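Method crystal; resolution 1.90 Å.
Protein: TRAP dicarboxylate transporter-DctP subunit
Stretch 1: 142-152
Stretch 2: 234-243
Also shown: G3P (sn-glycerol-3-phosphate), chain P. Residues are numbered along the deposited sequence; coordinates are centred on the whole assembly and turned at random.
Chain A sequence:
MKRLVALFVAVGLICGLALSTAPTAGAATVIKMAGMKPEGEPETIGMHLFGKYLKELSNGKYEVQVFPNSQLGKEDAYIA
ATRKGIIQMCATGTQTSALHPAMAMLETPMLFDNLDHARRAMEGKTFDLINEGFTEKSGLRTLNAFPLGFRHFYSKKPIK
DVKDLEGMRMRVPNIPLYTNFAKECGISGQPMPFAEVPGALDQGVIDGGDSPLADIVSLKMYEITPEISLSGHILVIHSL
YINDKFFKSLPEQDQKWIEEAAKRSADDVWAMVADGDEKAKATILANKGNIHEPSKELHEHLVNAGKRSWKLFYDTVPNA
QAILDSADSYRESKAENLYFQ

Stretch 1 (142-152) TLNAFPLGFRH
Stretch 2 (234-243) ILVIHSLYIN

Strands 146-152 and 235-243 run antiparallel, their directions 149° apart and their axes approaching to 4.5 Å. Thr-142 faces Tyr-241 as a non-hydrogen-bonded pair (CA-CA 4.7 Å), with Leu-143 N to Leu-240 O at 2.9 Å beside it. A loop then shifts the register by one. Phe-146 and His-238 form a hydrogen-bonded pair, Phe-146 N to His-238 O 3.0 Å and His-238 N to Phe-146 O 2.9 Å; Pro-147, which has no amide hydrogen to give, sits in the non-hydrogen-bonded position opposite Ile-237 (CA-CA 4.4 Å).

A beta bulge follows. Leu-148 (phi/psi -105/-18) donates N to Val-236 O at 2.9 Å, and Val-236 N returns to Gly-149 O at 3.1 Å. Gly-149 sits at 124/160, where a CB would jam against the preceding carbonyl, so these backbone angles by themselves call for glycine. Phe-150 then pairs with Leu-235 (CA-CA 4.1 Å), and Arg-151 N reaches Ile-234 O at 2.8 Å.

Where the ladder breaks, side chains replace backbone partners: Asn-144 (chi1 p) accepts Leu-240 N on OD1 at 2.8 Å, while Ser-239 OG (chi1 m) donates to Asn-144 O at 2.7 Å.

Pro-147, Phe-150, Leu-235 and Ile-237 share one face. There Leu-235 (t, p) lays CB over the Phe-150 ring (chi1 m), 3.6 Å from CE1. Phe-146 (chi1 p), Val-236 and His-238 occupy the other. Leu-148 (m, p) packs CB 3.7 Å from Val-236 CG1 and sets CD2 over the His-238 ring, 3.6 Å from CE1.

That packing leaves the ring edge of His-238 (chi1 m) for sn-glycerol-3-phosphate, with NE2 2.7 Å from ligand O2. Arg-151 (m, t, p) binds the phosphate group through NH2 to O1P at 2.9 Å and NH1 to O3P at 3.1 Å, so both strands contribute to the ligand site.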

# COMPACT_ATOMS: atom_id res chain seq x y z
N THR A 142 -1.21 1.40 14.33
CA THR A 142 -0.73 0.66 13.18
C THR A 142 -0.14 -0.68 13.62
O THR A 142 0.88 -0.70 14.32
CB THR A 142 0.35 1.53 12.51
OG1 THR A 142 -0.18 2.86 12.31
CG2 THR A 142 0.77 0.94 11.17
N LEU A 143 -0.74 -1.79 13.23
CA LEU A 143 -0.34 -3.09 13.80
C LEU A 143 0.75 -3.81 13.01
O LEU A 143 1.40 -4.73 13.53
CB LEU A 143 -1.56 -4.02 13.92
CG LEU A 143 -2.63 -3.67 14.96
CD1 LEU A 143 -3.86 -4.59 14.83
CD2 LEU A 143 -2.05 -3.73 16.39
N ASN A 144 0.93 -3.47 11.74
CA ASN A 144 1.95 -4.13 10.97
C ASN A 144 2.27 -3.32 9.72
O ASN A 144 1.76 -2.20 9.54
CB ASN A 144 1.50 -5.57 10.64
CG ASN A 144 0.26 -5.64 9.74
OD1 ASN A 144 -0.21 -4.64 9.19
ND2 ASN A 144 -0.30 -6.84 9.64
N ALA A 145 3.14 -3.86 8.88
CA ALA A 145 3.43 -3.30 7.55
C ALA A 145 3.73 -4.47 6.60
O ALA A 145 4.38 -5.43 6.97
CB ALA A 145 4.59 -2.38 7.63
N PHE A 146 3.22 -4.41 5.37
CA PHE A 146 3.41 -5.51 4.47
C PHE A 146 3.29 -4.97 3.06
O PHE A 146 2.67 -3.92 2.84
CB PHE A 146 2.41 -6.64 4.76
CG PHE A 146 0.96 -6.22 4.70
CD1 PHE A 146 0.28 -6.17 3.50
CD2 PHE A 146 0.26 -5.87 5.86
CE1 PHE A 146 -1.07 -5.77 3.46
CE2 PHE A 146 -1.07 -5.48 5.82
CZ PHE A 146 -1.73 -5.43 4.62
N PRO A 147 3.88 -5.66 2.10
CA PRO A 147 3.88 -5.04 0.77
C PRO A 147 2.67 -5.46 -0.09
O PRO A 147 2.13 -6.56 0.08
CB PRO A 147 5.14 -5.61 0.13
CG PRO A 147 5.25 -7.02 0.76
CD PRO A 147 4.74 -6.85 2.17
N LEU A 148 2.32 -4.61 -1.04
CA LEU A 148 1.44 -4.98 -2.14
C LEU A 148 2.27 -5.15 -3.42
O LEU A 148 1.82 -5.79 -4.38
CB LEU A 148 0.30 -3.95 -2.33
CG LEU A 148 -0.99 -4.11 -1.48
CD1 LEU A 148 -0.74 -4.23 -0.02
CD2 LEU A 148 -2.02 -3.02 -1.76
N GLY A 149 3.47 -4.59 -3.41
CA GLY A 149 4.40 -4.77 -4.50
C GLY A 149 4.88 -3.48 -5.12
O GLY A 149 4.25 -2.44 -4.98
N PHE A 150 6.02 -3.56 -5.82
CA PHE A 150 6.54 -2.45 -6.56
C PHE A 150 5.60 -2.01 -7.68
O PHE A 150 4.96 -2.83 -8.32
CB PHE A 150 7.92 -2.81 -7.13
CG PHE A 150 9.03 -2.77 -6.09
CD1 PHE A 150 9.61 -1.55 -5.71
CD2 PHE A 150 9.45 -3.94 -5.48
CE1 PHE A 150 10.63 -1.51 -4.74
CE2 PHE A 150 10.47 -3.91 -4.50
CZ PHE A 150 11.06 -2.70 -4.14
N ARG A 151 5.54 -0.69 -7.90
CA ARG A 151 4.63 -0.14 -8.93
C ARG A 151 5.32 -0.13 -10.29
O ARG A 151 6.47 0.28 -10.39
CB ARG A 151 4.17 1.29 -8.57
CG ARG A 151 3.58 1.42 -7.14
CD ARG A 151 2.90 2.78 -6.90
NE ARG A 151 1.63 2.90 -7.61
CZ ARG A 151 0.43 2.91 -7.04
NH1 ARG A 151 -0.65 2.98 -7.79
NH2 ARG A 151 0.28 2.86 -5.73
N HIS A 152 4.59 -0.58 -11.31
CA HIS A 152 5.05 -0.62 -12.69
C HIS A 152 4.02 0.09 -13.57
O HIS A 152 2.81 0.06 -13.26
CB HIS A 152 5.20 -2.07 -13.15
CG HIS A 152 6.11 -2.86 -12.27
ND1 HIS A 152 7.40 -2.45 -12.01
CD2 HIS A 152 5.92 -3.99 -11.55
CE1 HIS A 152 7.98 -3.32 -11.21
NE2 HIS A 152 7.10 -4.26 -10.90
N ILE A 234 8.13 3.09 -6.71
CA ILE A 234 7.57 3.03 -5.35
C ILE A 234 7.17 1.58 -5.01
O ILE A 234 6.66 0.87 -5.87
CB ILE A 234 6.33 3.86 -5.24
CG1 ILE A 234 6.68 5.35 -5.27
CG2 ILE A 234 5.57 3.53 -3.94
CD1 ILE A 234 5.51 6.22 -5.48
N LEU A 235 7.39 1.18 -3.76
CA LEU A 235 6.90 -0.10 -3.24
C LEU A 235 5.67 0.20 -2.39
O LEU A 235 5.76 0.92 -1.41
CB LEU A 235 7.98 -0.77 -2.40
CG LEU A 235 7.53 -1.91 -1.49
CD1 LEU A 235 6.93 -3.08 -2.32
CD2 LEU A 235 8.70 -2.39 -0.64
N VAL A 236 4.52 -0.32 -2.79
CA VAL A 236 3.34 -0.12 -2.00
C VAL A 236 3.41 -0.92 -0.70
O VAL A 236 3.67 -2.12 -0.69
CB VAL A 236 2.04 -0.45 -2.80
CG1 VAL A 236 0.75 -0.25 -1.98
CG2 VAL A 236 1.98 0.38 -4.07
N ILE A 237 3.18 -0.21 0.40
CA ILE A 237 3.17 -0.79 1.75
C ILE A 237 1.82 -0.47 2.40
O ILE A 237 1.44 0.70 2.50
CB ILE A 237 4.28 -0.19 2.61
CG1 ILE A 237 5.67 -0.55 2.05
CG2 ILE A 237 4.13 -0.62 4.08
CD1 ILE A 237 6.06 -2.04 2.20
N HIS A 238 1.08 -1.49 2.82
CA HIS A 238 -0.13 -1.26 3.63
C HIS A 238 -0.01 -1.79 5.06
O HIS A 238 0.96 -2.44 5.41
CB HIS A 238 -1.32 -1.90 2.93
CG HIS A 238 -1.85 -1.08 1.80
ND1 HIS A 238 -3.14 -1.22 1.35
CD2 HIS A 238 -1.28 -0.12 1.03
CE1 HIS A 238 -3.35 -0.39 0.34
NE2 HIS A 238 -2.23 0.28 0.11
N SER A 239 -1.01 -1.50 5.88
CA SER A 239 -1.06 -1.94 7.28
C SER A 239 -2.44 -2.30 7.68
O SER A 239 -3.41 -1.85 7.08
CB SER A 239 -0.59 -0.85 8.24
OG SER A 239 0.65 -0.36 7.84
N LEU A 240 -2.54 -3.12 8.71
CA LEU A 240 -3.80 -3.28 9.42
C LEU A 240 -3.81 -2.25 10.55
O LEU A 240 -2.86 -2.15 11.35
CB LEU A 240 -3.96 -4.69 10.00
CG LEU A 240 -3.84 -5.87 9.02
CD1 LEU A 240 -4.06 -7.17 9.79
CD2 LEU A 240 -4.82 -5.75 7.86
N TYR A 241 -4.86 -1.44 10.57
CA TYR A 241 -5.00 -0.41 11.60
C TYR A 241 -6.12 -0.79 12.52
O TYR A 241 -7.11 -1.37 12.06
CB TYR A 241 -5.33 0.91 10.95
CG TYR A 241 -4.22 1.53 10.11
CD1 TYR A 241 -4.08 1.22 8.77
CD2 TYR A 241 -3.34 2.45 10.66
CE1 TYR A 241 -3.08 1.80 8.00
CE2 TYR A 241 -2.35 3.02 9.91
CZ TYR A 241 -2.20 2.72 8.59
OH TYR A 241 -1.21 3.34 7.84
N ILE A 242 -6.01 -0.47 13.81
CA ILE A 242 -7.06 -0.78 14.75
C ILE A 242 -7.47 0.45 15.55
O ILE A 242 -6.64 1.28 15.91
CB ILE A 242 -6.67 -1.93 15.70
CG1 ILE A 242 -7.84 -2.28 16.60
CG2 ILE A 242 -5.41 -1.59 16.52
CD1 ILE A 242 -7.84 -3.75 17.05
N ASN A 243 -8.77 0.59 15.80
CA ASN A 243 -9.23 1.70 16.60
C ASN A 243 -8.53 1.61 17.96
O ASN A 243 -8.64 0.58 18.63
CB ASN A 243 -10.72 1.64 16.81
CG ASN A 243 -11.21 2.75 17.70
OD1 ASN A 243 -11.21 2.63 18.91
ND2 ASN A 243 -11.57 3.87 17.10
O1 G3P P . -0.63 3.00 -0.19
C1 G3P P . -1.22 3.86 -1.13
C2 G3P P . -1.73 3.04 -2.32
O2 G3P P . -2.66 2.10 -1.87
C3 G3P P . -2.39 3.99 -3.34
O1P G3P P . -2.31 3.43 -4.61
O4P G3P P . -3.75 1.49 -4.25
O2P G3P P . -4.79 3.66 -5.07
O3P G3P P . -3.39 2.29 -6.62
P G3P P . -3.65 2.68 -5.16